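Local coordinates for protein exopolygalacturonase (Yersinia enterocolitica, PDB 2UVF) that cleaves polygalacturonate, the backbone of pectin, from its chain ends as a family 28 glycoside hydrolase and binds digalacturonic acid in its sugar-binding pocket, at residues S243-I248 with S332-R337; V529-G534 with Q560-T565; S442-W447 with A467-T472; V67-F72 with F128-Q133. One frame throughout, in Å; residues are numbered along the deposited sequence. Where two conformers were deposited one is given.

Interaction 1 of 4, residues S243-I248 with S332-R337; sequences SLINAI and SLMTLR. With SO4 (sulfate ion), chain D.
Strands 245-247 and 334-337 run in parallel, their axes 6° apart, as neighbouring rungs of the right-handed parallel beta-helix that defines family 28 glycoside hydrolases. Four good backbone bonds zip them together, Ile245 N to Leu333 O, Thr335 N to Ile245 O, Ala247 N to Thr335 O and Arg337 N to Ala247 O, the last the shortest at 2.8 Å; a weak one from Leu244 N to Ser332 O precedes them. Apolar residues pair in register on one face: Ile245 beside Met334, with CD1 4.0 Å from the methionine CE, and Ala247 beside Leu336. Strand 357-360 forms the next rung, beyond 334-337.

Arg337 leaves the C-terminal end of the pairing. Its CB lies 3.8 Å from Ala247 O, and CG is anti to the backbone N. The chain stays extended until it bends at chi3 (68°), which swings the guanidinium obliquely across Ile248. There NE and CZ approach the isoleucine CG2, and NH2 comes within 3.4 Å of that methyl. At the tip a sulfate, probably from the crystallisation liquor, sits at the guanidinium edge. NH1 donates to sulfate O2 over 3.1 Å, and NH2 makes weak bonds to O4 and to Asp249 O. At the other end of the rung two buried hydroxyls, Ser243 OG and Thr335 OG1, meet at 2.5 Å, while a water 2.6 Å from Ser243 OG accepts the N-H of Ser332.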
loop_
_atom_site.group_PDB
_atom_site.type_symbol
_atom_site.label_atom_id
_atom_site.label_comp_id
_atom_site.label_asym_id
_atom_site.label_seq_id
_atom_site.Cartn_x
_atom_site.Cartn_y
_atom_site.Cartn_z
ATOM N N SER A 243 -10.930 2.528 -14.645
ATOM C CA SER A 243 -10.509 3.529 -13.671
ATOM C C SER A 243 -10.212 4.837 -14.385
ATOM O O SER A 243 -10.270 4.907 -15.617
ATOM C CB SER A 243 -9.254 3.041 -12.937
ATOM O OG SER A 243 -9.488 1.796 -12.287
ATOM N N LEU A 244 -9.870 5.869 -13.616
ATOM C CA LEU A 244 -9.440 7.133 -14.176
ATOM C C LEU A 244 -8.162 6.947 -15.004
ATOM O O LEU A 244 -8.030 7.505 -16.094
ATOM C CB LEU A 244 -9.231 8.164 -13.056
ATOM C CG LEU A 244 -8.999 9.631 -13.425
ATOM C CD1 LEU A 244 -10.179 10.181 -14.255
ATOM C CD2 LEU A 244 -8.750 10.491 -12.177
ATOM N N ILE A 245 -7.224 6.164 -14.477
ATOM C CA ILE A 245 -5.989 5.855 -15.192
ATOM C C ILE A 245 -5.852 4.358 -15.284
ATOM O O ILE A 245 -6.011 3.640 -14.290
ATOM C CB ILE A 245 -4.726 6.483 -14.531
ATOM C CG1 ILE A 245 -4.831 8.008 -14.511
ATOM C CG2 ILE A 245 -3.439 6.027 -15.248
ATOM C CD1 ILE A 245 -4.167 8.645 -13.334
ATOM N N ASN A 246 -5.575 3.889 -16.494
ATOM C CA ASN A 246 -5.526 2.461 -16.766
ATOM C C ASN A 246 -4.263 2.044 -17.489
ATOM O O ASN A 246 -3.726 2.794 -18.280
ATOM C CB ASN A 246 -6.706 2.055 -17.648
ATOM C CG ASN A 246 -8.022 2.430 -17.068
ATOM O OD1 ASN A 246 -8.579 1.690 -16.276
ATOM N ND2 ASN A 246 -8.552 3.572 -17.480
ATOM N N ALA A 247 -3.810 0.829 -17.213
ATOM C CA ALA A 247 -2.955 0.100 -18.142
ATOM C C ALA A 247 -3.552 -1.301 -18.264
ATOM O O ALA A 247 -3.132 -2.230 -17.576
ATOM C CB ALA A 247 -1.508 0.067 -17.658
ATOM N N ILE A 248 -4.564 -1.431 -19.127
ATOM C CA ILE A 248 -5.356 -2.668 -19.257
ATOM C C ILE A 248 -5.446 -3.120 -20.714
ATOM O O ILE A 248 -5.966 -2.398 -21.563
ATOM C CB ILE A 248 -6.811 -2.514 -18.671
ATOM C CG1 ILE A 248 -6.778 -1.979 -17.236
ATOM C CG2 ILE A 248 -7.587 -3.856 -18.749
ATOM C CD1 ILE A 248 -8.126 -1.629 -16.633
ATOM N N SER A 332 -12.514 2.669 -9.857
ATOM C CA SER A 332 -11.309 2.859 -9.050
ATOM C C SER A 332 -10.470 3.989 -9.624
ATOM O O SER A 332 -10.707 4.452 -10.754
ATOM C CB SER A 332 -10.481 1.576 -9.012
ATOM O OG SER A 332 -11.122 0.638 -8.191
ATOM N N LEU A 333 -9.492 4.446 -8.862
ATOM C CA LEU A 333 -8.681 5.561 -9.326
ATOM C C LEU A 333 -7.656 5.143 -10.390
ATOM O O LEU A 333 -7.466 5.831 -11.389
ATOM C CB LEU A 333 -8.010 6.262 -8.134
ATOM C CG LEU A 333 -7.414 7.629 -8.475
ATOM C CD1 LEU A 333 -8.046 8.751 -7.641
ATOM C CD2 LEU A 333 -5.895 7.587 -8.366
ATOM N N MET A 334 -7.001 4.009 -10.176
ATOM C CA MET A 334 -5.925 3.575 -11.052
ATOM C C MET A 334 -5.908 2.064 -11.082
ATOM O O MET A 334 -5.977 1.431 -10.047
ATOM C CB MET A 334 -4.574 4.102 -10.565
ATOM C CG MET A 334 -3.470 3.946 -11.580
ATOM S SD MET A 334 -1.849 4.487 -11.030
ATOM C CE MET A 334 -2.077 6.262 -10.888
ATOM N N THR A 335 -5.842 1.487 -12.275
ATOM C CA THR A 335 -5.763 0.040 -12.404
ATOM C C THR A 335 -4.738 -0.321 -13.452
ATOM O O THR A 335 -4.965 -0.127 -14.630
ATOM C CB THR A 335 -7.133 -0.595 -12.757
ATOM O OG1 THR A 335 -8.085 -0.245 -11.744
ATOM C CG2 THR A 335 -7.016 -2.117 -12.851
ATOM N N LEU A 336 -3.608 -0.855 -13.006
ATOM C CA LEU A 336 -2.534 -1.215 -13.907
ATOM C C LEU A 336 -2.419 -2.702 -13.853
ATOM O O LEU A 336 -2.177 -3.265 -12.791
ATOM C CB LEU A 336 -1.211 -0.564 -13.491
ATOM C CG LEU A 336 -1.261 0.912 -13.102
ATOM C CD1 LEU A 336 0.079 1.251 -12.471
ATOM C CD2 LEU A 336 -1.605 1.839 -14.281
ATOM N N ARG A 337 -2.591 -3.331 -15.012
ATOM C CA ARG A 337 -2.659 -4.786 -15.106
ATOM C C ARG A 337 -1.673 -5.330 -16.156
ATOM O O ARG A 337 -1.544 -4.774 -17.257
ATOM C CB ARG A 337 -4.087 -5.224 -15.423
ATOM C CG ARG A 337 -4.291 -6.724 -15.304
ATOM C CD ARG A 337 -5.720 -7.135 -15.564
ATOM N NE ARG A 337 -6.123 -6.928 -16.953
ATOM C CZ ARG A 337 -7.221 -7.453 -17.495
ATOM N NH1 ARG A 337 -8.013 -8.234 -16.777
ATOM N NH2 ARG A 337 -7.515 -7.223 -18.764
HETATM S S SO4 D . -10.939 -8.769 -19.404
HETATM O O1 SO4 D . -11.110 -7.391 -19.871
HETATM O O2 SO4 D . -10.802 -8.844 -17.939
HETATM O O3 SO4 D . -12.111 -9.564 -19.800
HETATM O O4 SO4 D . -9.739 -9.294 -20.066
HETATM O O HOH W 1 -11.962 0.874 -12.356
#

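Interaction 2 of 4, residues V529-G534 with Q560-T565; sequences VDNSTG and QLNNVT
Val529 opens the pairing with both of its backbone polar groups engaged: its N donates to Gln560 O, and its O receives Asn562 N over 2.8 Å, nearly along the C=O axis. Its side chain lies alongside Leu561, CG2 touching the leucine CD2 at 3.5 Å, and Val494 packs against both. At Asp530 the side chain turns to the opposite face, next to that of Asn562. Both have CG anti to the backbone N, so that Asn562 ND2 reaches Asp530 OD1 over 3.0 Å, from above the carboxylate plane but within its own amide plane. The other amide atom, Asn562 OD1, is bonded to Thr583 on strand 576-583, its neighbour on the next coil, so one asparagine links three adjacent strands of the right-handed parallel beta-helix. Asn531 departs from the usual strand phi with a positive value (78°). Its N still donates to Asn562 O, at 2.6 Å, and Asn563 opposite likewise has a positive phi (57°). Ser532 N then bonds to Asn563 O, with the donor above the carbonyl plane, while its CB rests 3.8 Å from CG1 of Val564. Past Thr533, Gly534 O approaches Thr565 CG2 at 4.0 Å, and Arg586 lies against both Asn563 and Thr565.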
loop_
_atom_site.group_PDB
_atom_site.type_symbol
_atom_site.label_atom_id
_atom_site.label_comp_id
_atom_site.label_asym_id
_atom_site.label_seq_id
_atom_site.Cartn_x
_atom_site.Cartn_y
_atom_site.Cartn_z
ATOM N N VAL A 529 3.607 -0.592 20.661
ATOM C CA VAL A 529 2.351 0.110 20.529
ATOM C C VAL A 529 2.070 0.841 21.831
ATOM O O VAL A 529 2.075 0.230 22.902
ATOM C CB VAL A 529 1.135 -0.843 20.274
ATOM C CG1 VAL A 529 -0.155 -0.028 20.087
ATOM C CG2 VAL A 529 1.369 -1.757 19.095
ATOM N N ASP A 530 1.810 2.141 21.722
ATOM C CA ASP A 530 1.260 2.922 22.825
ATOM C C ASP A 530 -0.184 3.291 22.508
ATOM O O ASP A 530 -0.443 4.082 21.606
ATOM C CB ASP A 530 2.080 4.182 23.066
ATOM C CG ASP A 530 1.637 4.958 24.307
ATOM O OD1 ASP A 530 0.864 4.454 25.161
ATOM O OD2 ASP A 530 2.077 6.108 24.424
ATOM N N ASN A 531 -1.106 2.707 23.272
ATOM C CA ASN A 531 -2.539 2.961 23.172
ATOM C C ASN A 531 -3.205 2.263 22.006
ATOM O O ASN A 531 -2.750 2.342 20.856
ATOM C CB ASN A 531 -2.864 4.462 23.123
ATOM C CG ASN A 531 -2.310 5.228 24.313
ATOM O OD1 ASN A 531 -1.882 6.378 24.176
ATOM N ND2 ASN A 531 -2.323 4.604 25.479
ATOM N N SER A 532 -4.280 1.564 22.334
ATOM C CA SER A 532 -5.199 1.011 21.359
ATOM C C SER A 532 -6.542 1.327 21.998
ATOM O O SER A 532 -6.824 0.854 23.111
ATOM C CB SER A 532 -5.014 -0.486 21.236
ATOM O OG SER A 532 -5.205 -0.933 19.902
ATOM N N THR A 533 -7.341 2.152 21.322
ATOM C CA THR A 533 -8.566 2.709 21.887
ATOM C C THR A 533 -9.815 1.870 21.543
ATOM O O THR A 533 -10.938 2.247 21.886
ATOM C CB THR A 533 -8.768 4.188 21.452
ATOM O OG1 THR A 533 -9.394 4.249 20.165
ATOM C CG2 THR A 533 -7.420 4.956 21.398
ATOM N N GLY A 534 -9.621 0.749 20.859
ATOM C CA GLY A 534 -10.730 -0.161 20.551
ATOM C C GLY A 534 -11.122 -1.013 21.751
ATOM O O GLY A 534 -10.697 -0.743 22.874
ATOM N N GLN A 560 6.352 -4.428 22.909
ATOM C CA GLN A 560 5.854 -3.723 24.099
ATOM C C GLN A 560 4.529 -3.035 23.800
ATOM O O GLN A 560 4.424 -2.249 22.860
ATOM C CB GLN A 560 6.868 -2.683 24.613
ATOM C CG GLN A 560 8.166 -3.238 25.185
ATOM C CD GLN A 560 9.229 -3.537 24.147
ATOM O OE1 GLN A 560 9.549 -2.701 23.301
ATOM N NE2 GLN A 560 9.810 -4.738 24.223
ATOM N N LEU A 561 3.533 -3.317 24.626
ATOM C CA LEU A 561 2.187 -2.849 24.414
ATOM C C LEU A 561 1.704 -2.058 25.627
ATOM O O LEU A 561 1.509 -2.627 26.717
ATOM C CB LEU A 561 1.248 -4.039 24.141
ATOM C CG LEU A 561 1.529 -4.911 22.923
ATOM C CD1 LEU A 561 0.538 -6.018 22.778
ATOM C CD2 LEU A 561 1.474 -4.063 21.726
ATOM N N ASN A 562 1.518 -0.751 25.454
ATOM C CA ASN A 562 0.993 0.049 26.535
ATOM C C ASN A 562 -0.447 0.469 26.283
ATOM O O ASN A 562 -0.785 0.926 25.179
ATOM C CB ASN A 562 1.874 1.277 26.761
ATOM C CG ASN A 562 1.497 2.023 28.007
ATOM O OD1 ASN A 562 1.698 1.544 29.117
ATOM N ND2 ASN A 562 0.931 3.193 27.835
ATOM N N ASN A 563 -1.281 0.304 27.312
ATOM C CA ASN A 563 -2.674 0.719 27.282
ATOM C C ASN A 563 -3.440 0.069 26.121
ATOM O O ASN A 563 -3.994 0.745 25.246
ATOM C CB ASN A 563 -2.796 2.251 27.273
ATOM C CG ASN A 563 -4.240 2.726 27.237
ATOM O OD1 ASN A 563 -4.556 3.700 26.565
ATOM N ND2 ASN A 563 -5.119 2.033 27.947
ATOM N N VAL A 564 -3.426 -1.259 26.131
ATOM C CA VAL A 564 -4.170 -2.080 25.193
ATOM C C VAL A 564 -5.027 -3.103 25.986
ATOM O O VAL A 564 -4.766 -3.386 27.173
ATOM C CB VAL A 564 -3.235 -2.811 24.166
ATOM C CG1 VAL A 564 -2.298 -1.838 23.457
ATOM C CG2 VAL A 564 -2.438 -3.964 24.827
ATOM N N THR A 565 -6.035 -3.649 25.322
ATOM C CA THR A 565 -6.851 -4.724 25.886
ATOM C C THR A 565 -6.070 -6.046 25.865
ATOM O O THR A 565 -5.067 -6.190 25.107
ATOM C CB THR A 565 -8.150 -4.922 25.098
ATOM O OG1 THR A 565 -7.830 -5.364 23.782
ATOM C CG2 THR A 565 -8.926 -3.661 25.018
#

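Interaction 3 of 4, residues S442-W447 with A467-T472; sequences SHTGAW and AKSTST. With ADA (alpha-D-galactopyranuronic acid), chain C; ADA (alpha-D-galactopyranuronic acid), chain B.
Two first torsions bring a pair of hydroxyls together: Thr444 places OG1 in the crowded position between its backbone N and carbonyl carbon (chi1 55°), whereas Ser469 holds OG anti to its own N. The two oxygens meet at 2.7 Å in a hydrogen bond, and Thr444 OG1 has a second partner in Gly474 O. This clasp pins the loop after strand 438-441, which makes a type I turn from Thr444 to Trp447, to strand 463-470 on the next coil of the parallel beta-helix. Nearer the bound digalacturonate, Lys468 has a nearly eclipsed chi1 (17°) and further bends at chi2 and chi3, which carry its chain past Ser442. Its CD is pressed to 3.5 Å from Ser442 CB. His443 points away from the strand and lays one ring face on the chain C galacturonate, whose C1 stands 3.7 Å above the ring plane, displaced toward the rim; Tyr233 OH bonds to ND1. The digalacturonate is also gripped by Arg240, His355, Asp402 and Asn406. Lys468 NZ stands 3.5 Å from both O5 and carboxylate O6B of the chain B sugar, so its positive charge would be expected to favour an acidic sugar at this position.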
loop_
_atom_site.group_PDB
_atom_site.type_symbol
_atom_site.label_atom_id
_atom_site.label_comp_id
_atom_site.label_asym_id
_atom_site.label_seq_id
_atom_site.Cartn_x
_atom_site.Cartn_y
_atom_site.Cartn_z
ATOM N N SER A 442 -7.710 -11.252 2.708
ATOM C CA SER A 442 -9.026 -11.959 2.564
ATOM C C SER A 442 -9.080 -12.774 1.278
ATOM O O SER A 442 -9.376 -13.962 1.323
ATOM C CB SER A 442 -10.267 -11.084 2.718
ATOM O OG SER A 442 -11.352 -11.625 1.974
ATOM N N HIS A 443 -8.773 -12.132 0.152
ATOM C CA HIS A 443 -8.490 -12.843 -1.109
ATOM C C HIS A 443 -7.105 -13.500 -1.015
ATOM O O HIS A 443 -6.110 -12.895 -1.395
ATOM C CB HIS A 443 -8.557 -11.893 -2.328
ATOM C CG HIS A 443 -9.932 -11.371 -2.637
ATOM N ND1 HIS A 443 -10.183 -10.589 -3.758
ATOM C CD2 HIS A 443 -11.132 -11.535 -1.995
ATOM C CE1 HIS A 443 -11.473 -10.284 -3.786
ATOM N NE2 HIS A 443 -12.072 -10.847 -2.728
ATOM N N THR A 444 -7.045 -14.723 -0.488
ATOM C CA THR A 444 -5.757 -15.418 -0.275
ATOM C C THR A 444 -5.516 -16.648 -1.177
ATOM O O THR A 444 -4.542 -17.399 -0.977
ATOM C CB THR A 444 -5.558 -15.809 1.202
ATOM O OG1 THR A 444 -6.674 -16.587 1.638
ATOM C CG2 THR A 444 -5.436 -14.569 2.085
ATOM N N GLY A 445 -6.388 -16.815 -2.174
ATOM C CA GLY A 445 -6.375 -17.930 -3.136
ATOM C C GLY A 445 -5.061 -18.507 -3.640
ATOM O O GLY A 445 -4.736 -19.647 -3.338
ATOM N N ALA A 446 -4.315 -17.750 -4.433
ATOM C CA ALA A 446 -3.049 -18.254 -4.988
ATOM C C ALA A 446 -1.854 -18.166 -4.021
ATOM O O ALA A 446 -0.720 -18.476 -4.402
ATOM C CB ALA A 446 -2.715 -17.563 -6.321
ATOM N N TRP A 447 -2.118 -17.775 -2.774
ATOM C CA TRP A 447 -1.086 -17.534 -1.748
ATOM C C TRP A 447 -0.555 -16.095 -1.745
ATOM O O TRP A 447 -0.257 -15.523 -2.788
ATOM C CB TRP A 447 0.077 -18.552 -1.817
ATOM C CG TRP A 447 -0.287 -19.923 -1.275
ATOM C CD1 TRP A 447 -0.586 -21.043 -2.006
ATOM C CD2 TRP A 447 -0.408 -20.309 0.110
ATOM N NE1 TRP A 447 -0.879 -22.096 -1.167
ATOM C CE2 TRP A 447 -0.776 -21.677 0.134
ATOM C CE3 TRP A 447 -0.242 -19.634 1.326
ATOM C CZ2 TRP A 447 -0.982 -22.382 1.328
ATOM C CZ3 TRP A 447 -0.441 -20.334 2.514
ATOM C CH2 TRP A 447 -0.807 -21.695 2.506
ATOM N N ALA A 467 -4.579 -10.053 8.914
ATOM C CA ALA A 467 -4.546 -11.258 8.074
ATOM C C ALA A 467 -5.905 -11.910 8.171
ATOM O O ALA A 467 -6.298 -12.418 9.230
ATOM C CB ALA A 467 -3.411 -12.245 8.488
ATOM N N LYS A 468 -6.632 -11.852 7.061
ATOM C CA LYS A 468 -8.025 -12.309 6.988
ATOM C C LYS A 468 -8.206 -13.302 5.851
ATOM O O LYS A 468 -7.636 -13.128 4.781
ATOM C CB LYS A 468 -8.991 -11.116 6.828
ATOM C CG LYS A 468 -8.312 -9.818 6.365
ATOM C CD LYS A 468 -9.083 -9.073 5.277
ATOM C CE LYS A 468 -9.928 -7.929 5.795
ATOM N NZ LYS A 468 -10.107 -6.890 4.715
ATOM N N SER A 469 -8.983 -14.354 6.098
ATOM C CA SER A 469 -9.400 -15.276 5.032
ATOM C C SER A 469 -10.674 -15.992 5.446
ATOM O O SER A 469 -11.227 -15.694 6.510
ATOM C CB SER A 469 -8.305 -16.293 4.712
ATOM O OG SER A 469 -8.559 -16.945 3.483
ATOM N N THR A 470 -11.165 -16.879 4.575
ATOM C CA THR A 470 -12.125 -17.936 4.961
ATOM C C THR A 470 -11.644 -19.269 4.386
ATOM O O THR A 470 -10.769 -19.296 3.516
ATOM C CB THR A 470 -13.624 -17.649 4.561
ATOM O OG1 THR A 470 -13.796 -17.718 3.138
ATOM C CG2 THR A 470 -14.106 -16.283 5.070
ATOM N N SER A 471 -12.204 -20.368 4.890
ATOM C CA SER A 471 -11.869 -21.712 4.425
ATOM C C SER A 471 -12.225 -21.963 2.952
ATOM O O SER A 471 -11.524 -22.716 2.263
ATOM C CB SER A 471 -12.539 -22.764 5.321
ATOM O OG SER A 471 -12.209 -24.083 4.920
ATOM N N THR A 472 -13.301 -21.331 2.472
ATOM C CA THR A 472 -13.705 -21.452 1.058
ATOM C C THR A 472 -12.764 -20.749 0.067
ATOM O O THR A 472 -12.643 -21.189 -1.081
ATOM C CB THR A 472 -15.172 -21.001 0.795
ATOM O OG1 THR A 472 -15.392 -19.675 1.301
ATOM C CG2 THR A 472 -16.162 -21.968 1.440
HETATM C C1 ADA C . -11.108 -7.393 -1.548
HETATM C C2 ADA C . -9.587 -7.448 -1.798
HETATM C C3 ADA C . -9.192 -6.164 -2.554
HETATM C C4 ADA C . -9.976 -6.070 -3.900
HETATM C C5 ADA C . -11.495 -6.096 -3.618
HETATM C C6 ADA C . -12.473 -6.045 -4.825
HETATM O O2 ADA C . -8.856 -7.595 -0.564
HETATM O O3 ADA C . -7.782 -6.106 -2.754
HETATM O O4 ADA C . -9.616 -7.131 -4.792
HETATM O O5 ADA C . -11.855 -7.250 -2.800
HETATM O O6B ADA C . -13.394 -6.890 -4.827
HETATM O O6A ADA C . -12.307 -5.170 -5.710
HETATM C C1 ADA B . -12.050 -4.066 1.878
HETATM C C2 ADA B . -11.906 -3.820 0.361
HETATM C C3 ADA B . -13.064 -4.579 -0.324
HETATM C C4 ADA B . -12.701 -6.070 -0.232
HETATM C C5 ADA B . -12.689 -6.420 1.267
HETATM C C6 ADA B . -12.263 -7.889 1.493
HETATM O O1 ADA B . -13.356 -3.689 2.405
HETATM O O2 ADA B . -11.866 -2.451 0.025
HETATM O O3 ADA B . -13.340 -4.120 -1.671
HETATM O O4 ADA B . -11.345 -6.231 -0.717
HETATM O O5 ADA B . -11.819 -5.497 2.056
HETATM O O6B ADA B . -11.032 -8.144 1.545
HETATM O O6A ADA B . -13.169 -8.752 1.618
#

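Interaction 4 of 4, residues V67-F72 with F128-Q133; sequences VDYQIF and FTVKAQ
Gln133 O is gripped twice, by Val67 N at 2.9 Å and, weakly, by Asp68 N at 3.4 Å; two residues facing one make a classic beta bulge at the start of segment 67-72. Gln133 N donates in return to Asp68 O, and the Asp68 carboxylate turns to Ser82. From there the antiparallel pairing is regular: Gln70 with Lys131 and Phe72 with Thr129 exchange two backbone bonds apiece, the straightest running from Phe72 N to Thr129 O at 178°.

On the face of Gln70, Phe72 and Lys131, the extended chains of Gln70 and Gln133 cross obliquely. The amide planes stand 81° apart, yet Gln70 NE2 meets a lone pair of Gln133 OE1 in the carbonyl plane, at 2.8 Å. Lys131, extended beyond CG, crosses Phe72 at about a right angle, its CG 3.3 Å from the ring CE2 and its CD and CE following past CE2 and CZ. The reverse face is mainly apolar. Tyr69 sets CE1 3.7 Å from Ala132 CB. Ile71 lies beside Val130, with Ile71 CG1 4.0 Å from Val130 CG2. Trp57 and Leu55 of strand 53-58 cover this side, meeting Tyr69, Ile71, Phe128 and Val130. A sheet with one face packed on a second layer and the other carrying mostly polar chains, Phe72 among them, is what the beta-sandwich of a fibronectin type III domain presents.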
loop_
_atom_site.group_PDB
_atom_site.type_symbol
_atom_site.label_atom_id
_atom_site.label_comp_id
_atom_site.label_asym_id
_atom_site.label_seq_id
_atom_site.Cartn_x
_atom_site.Cartn_y
_atom_site.Cartn_z
ATOM N N VAL A 67 21.890 4.364 14.138
ATOM C CA VAL A 67 21.066 5.564 14.299
ATOM C C VAL A 67 20.820 6.313 12.981
ATOM O O VAL A 67 20.004 7.229 12.935
ATOM C CB VAL A 67 21.623 6.528 15.406
ATOM C CG1 VAL A 67 21.591 5.865 16.765
ATOM C CG2 VAL A 67 23.044 7.017 15.068
ATOM N N ASP A 68 21.501 5.884 11.917
ATOM C CA ASP A 68 21.479 6.555 10.615
ATOM C C ASP A 68 22.292 5.764 9.584
ATOM O O ASP A 68 22.912 4.758 9.918
ATOM C CB ASP A 68 22.041 7.976 10.740
ATOM C CG ASP A 68 21.284 8.988 9.901
ATOM O OD1 ASP A 68 20.650 8.616 8.890
ATOM O OD2 ASP A 68 21.330 10.175 10.256
ATOM N N TYR A 69 22.268 6.226 8.332
ATOM C CA TYR A 69 23.093 5.675 7.243
ATOM C C TYR A 69 23.669 6.830 6.429
ATOM O O TYR A 69 23.019 7.877 6.305
ATOM C CB TYR A 69 22.260 4.779 6.322
ATOM C CG TYR A 69 21.934 3.429 6.904
ATOM C CD1 TYR A 69 22.774 2.329 6.693
ATOM C CD2 TYR A 69 20.774 3.239 7.663
ATOM C CE1 TYR A 69 22.474 1.077 7.235
ATOM C CE2 TYR A 69 20.466 1.995 8.202
ATOM C CZ TYR A 69 21.313 0.921 7.994
ATOM O OH TYR A 69 20.974 -0.303 8.532
ATOM N N GLN A 70 24.876 6.644 5.887
ATOM C CA GLN A 70 25.563 7.690 5.116
ATOM C C GLN A 70 25.860 7.202 3.713
ATOM O O GLN A 70 26.259 6.054 3.528
ATOM C CB GLN A 70 26.886 8.084 5.774
ATOM C CG GLN A 70 26.783 8.674 7.170
ATOM C CD GLN A 70 28.098 9.308 7.626
ATOM O OE1 GLN A 70 29.142 9.157 6.971
ATOM N NE2 GLN A 70 28.057 10.011 8.753
ATOM N N ILE A 71 25.709 8.092 2.736
ATOM C CA ILE A 71 25.737 7.709 1.319
ATOM C C ILE A 71 26.864 8.414 0.557
ATOM O O ILE A 71 26.986 9.627 0.606
ATOM C CB ILE A 71 24.336 7.919 0.639
ATOM C CG1 ILE A 71 23.337 6.862 1.129
ATOM C CG2 ILE A 71 24.435 7.837 -0.873
ATOM C CD1 ILE A 71 22.646 7.196 2.442
ATOM N N PHE A 72 27.680 7.628 -0.141
ATOM C CA PHE A 72 28.856 8.132 -0.855
ATOM C C PHE A 72 28.809 7.744 -2.323
ATOM O O PHE A 72 28.559 6.581 -2.655
ATOM C CB PHE A 72 30.147 7.555 -0.257
ATOM C CG PHE A 72 30.203 7.561 1.251
ATOM C CD1 PHE A 72 30.832 8.600 1.933
ATOM C CD2 PHE A 72 29.672 6.503 1.985
ATOM C CE1 PHE A 72 30.904 8.612 3.318
ATOM C CE2 PHE A 72 29.741 6.513 3.372
ATOM C CZ PHE A 72 30.363 7.572 4.040
ATOM N N PHE A 128 28.066 4.104 -6.102
ATOM C CA PHE A 128 27.415 4.420 -4.828
ATOM C C PHE A 128 27.754 3.370 -3.755
ATOM O O PHE A 128 27.717 2.153 -4.019
ATOM C CB PHE A 128 25.881 4.490 -4.995
ATOM C CG PHE A 128 25.383 5.603 -5.897
ATOM C CD1 PHE A 128 25.476 6.942 -5.509
ATOM C CD2 PHE A 128 24.758 5.301 -7.111
ATOM C CE1 PHE A 128 24.994 7.977 -6.338
ATOM C CE2 PHE A 128 24.270 6.312 -7.940
ATOM C CZ PHE A 128 24.386 7.651 -7.559
ATOM N N THR A 129 28.103 3.841 -2.557
ATOM C CA THR A 129 28.132 2.975 -1.370
ATOM C C THR A 129 27.342 3.584 -0.202
ATOM O O THR A 129 27.077 4.788 -0.185
ATOM C CB THR A 129 29.576 2.594 -0.897
ATOM O OG1 THR A 129 30.341 3.774 -0.620
ATOM C CG2 THR A 129 30.290 1.728 -1.927
ATOM N N VAL A 130 26.979 2.733 0.761
ATOM C CA VAL A 130 26.254 3.131 1.983
ATOM C C VAL A 130 26.885 2.523 3.255
ATOM O O VAL A 130 27.223 1.335 3.294
ATOM C CB VAL A 130 24.709 2.785 1.887
ATOM C CG1 VAL A 130 24.461 1.277 1.776
ATOM C CG2 VAL A 130 23.933 3.373 3.054
ATOM N N LYS A 131 27.051 3.356 4.284
ATOM C CA LYS A 131 27.534 2.904 5.598
ATOM C C LYS A 131 26.492 3.189 6.676
ATOM O O LYS A 131 25.901 4.282 6.689
ATOM C CB LYS A 131 28.832 3.633 5.998
ATOM C CG LYS A 131 29.955 3.603 4.992
ATOM C CD LYS A 131 31.238 4.106 5.640
ATOM C CE LYS A 131 32.401 4.133 4.647
ATOM N NZ LYS A 131 33.741 4.050 5.320
ATOM N N ALA A 132 26.276 2.211 7.556
ATOM C CA ALA A 132 25.567 2.414 8.819
ATOM C C ALA A 132 26.321 3.382 9.725
ATOM O O ALA A 132 27.545 3.296 9.870
ATOM C CB ALA A 132 25.358 1.096 9.540
ATOM N N GLN A 133 25.581 4.310 10.320
ATOM C CA GLN A 133 26.133 5.231 11.295
ATOM C C GLN A 133 25.621 4.804 12.663
ATOM O O GLN A 133 24.430 4.531 12.838
ATOM C CB GLN A 133 25.718 6.672 10.985
ATOM C CG GLN A 133 26.503 7.742 11.744
ATOM C CD GLN A 133 25.830 9.094 11.700
ATOM O OE1 GLN A 133 26.114 9.910 10.825
ATOM N NE2 GLN A 133 24.920 9.335 12.635
#

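From the N terminus, interaction 4 comes first, closing a loop of 55 residues within the fibronectin type III domain and joining two central strands of its antiparallel sheet. The chain then enters the beta-helix. Interaction 1 closes the longest loop, 83 residues that include helices, between strands 245-247 and 334-339 of the beta-helix. Interaction 3 follows with a 19-residue loop at the sugar-binding site, and interaction 2 ends the series with 25 residues farther towards the C terminus. The four loops follow one another without nesting or crossing. Interactions 1 and 2 lie about 38 Å apart between centres, on opposite sides of the chain's centre.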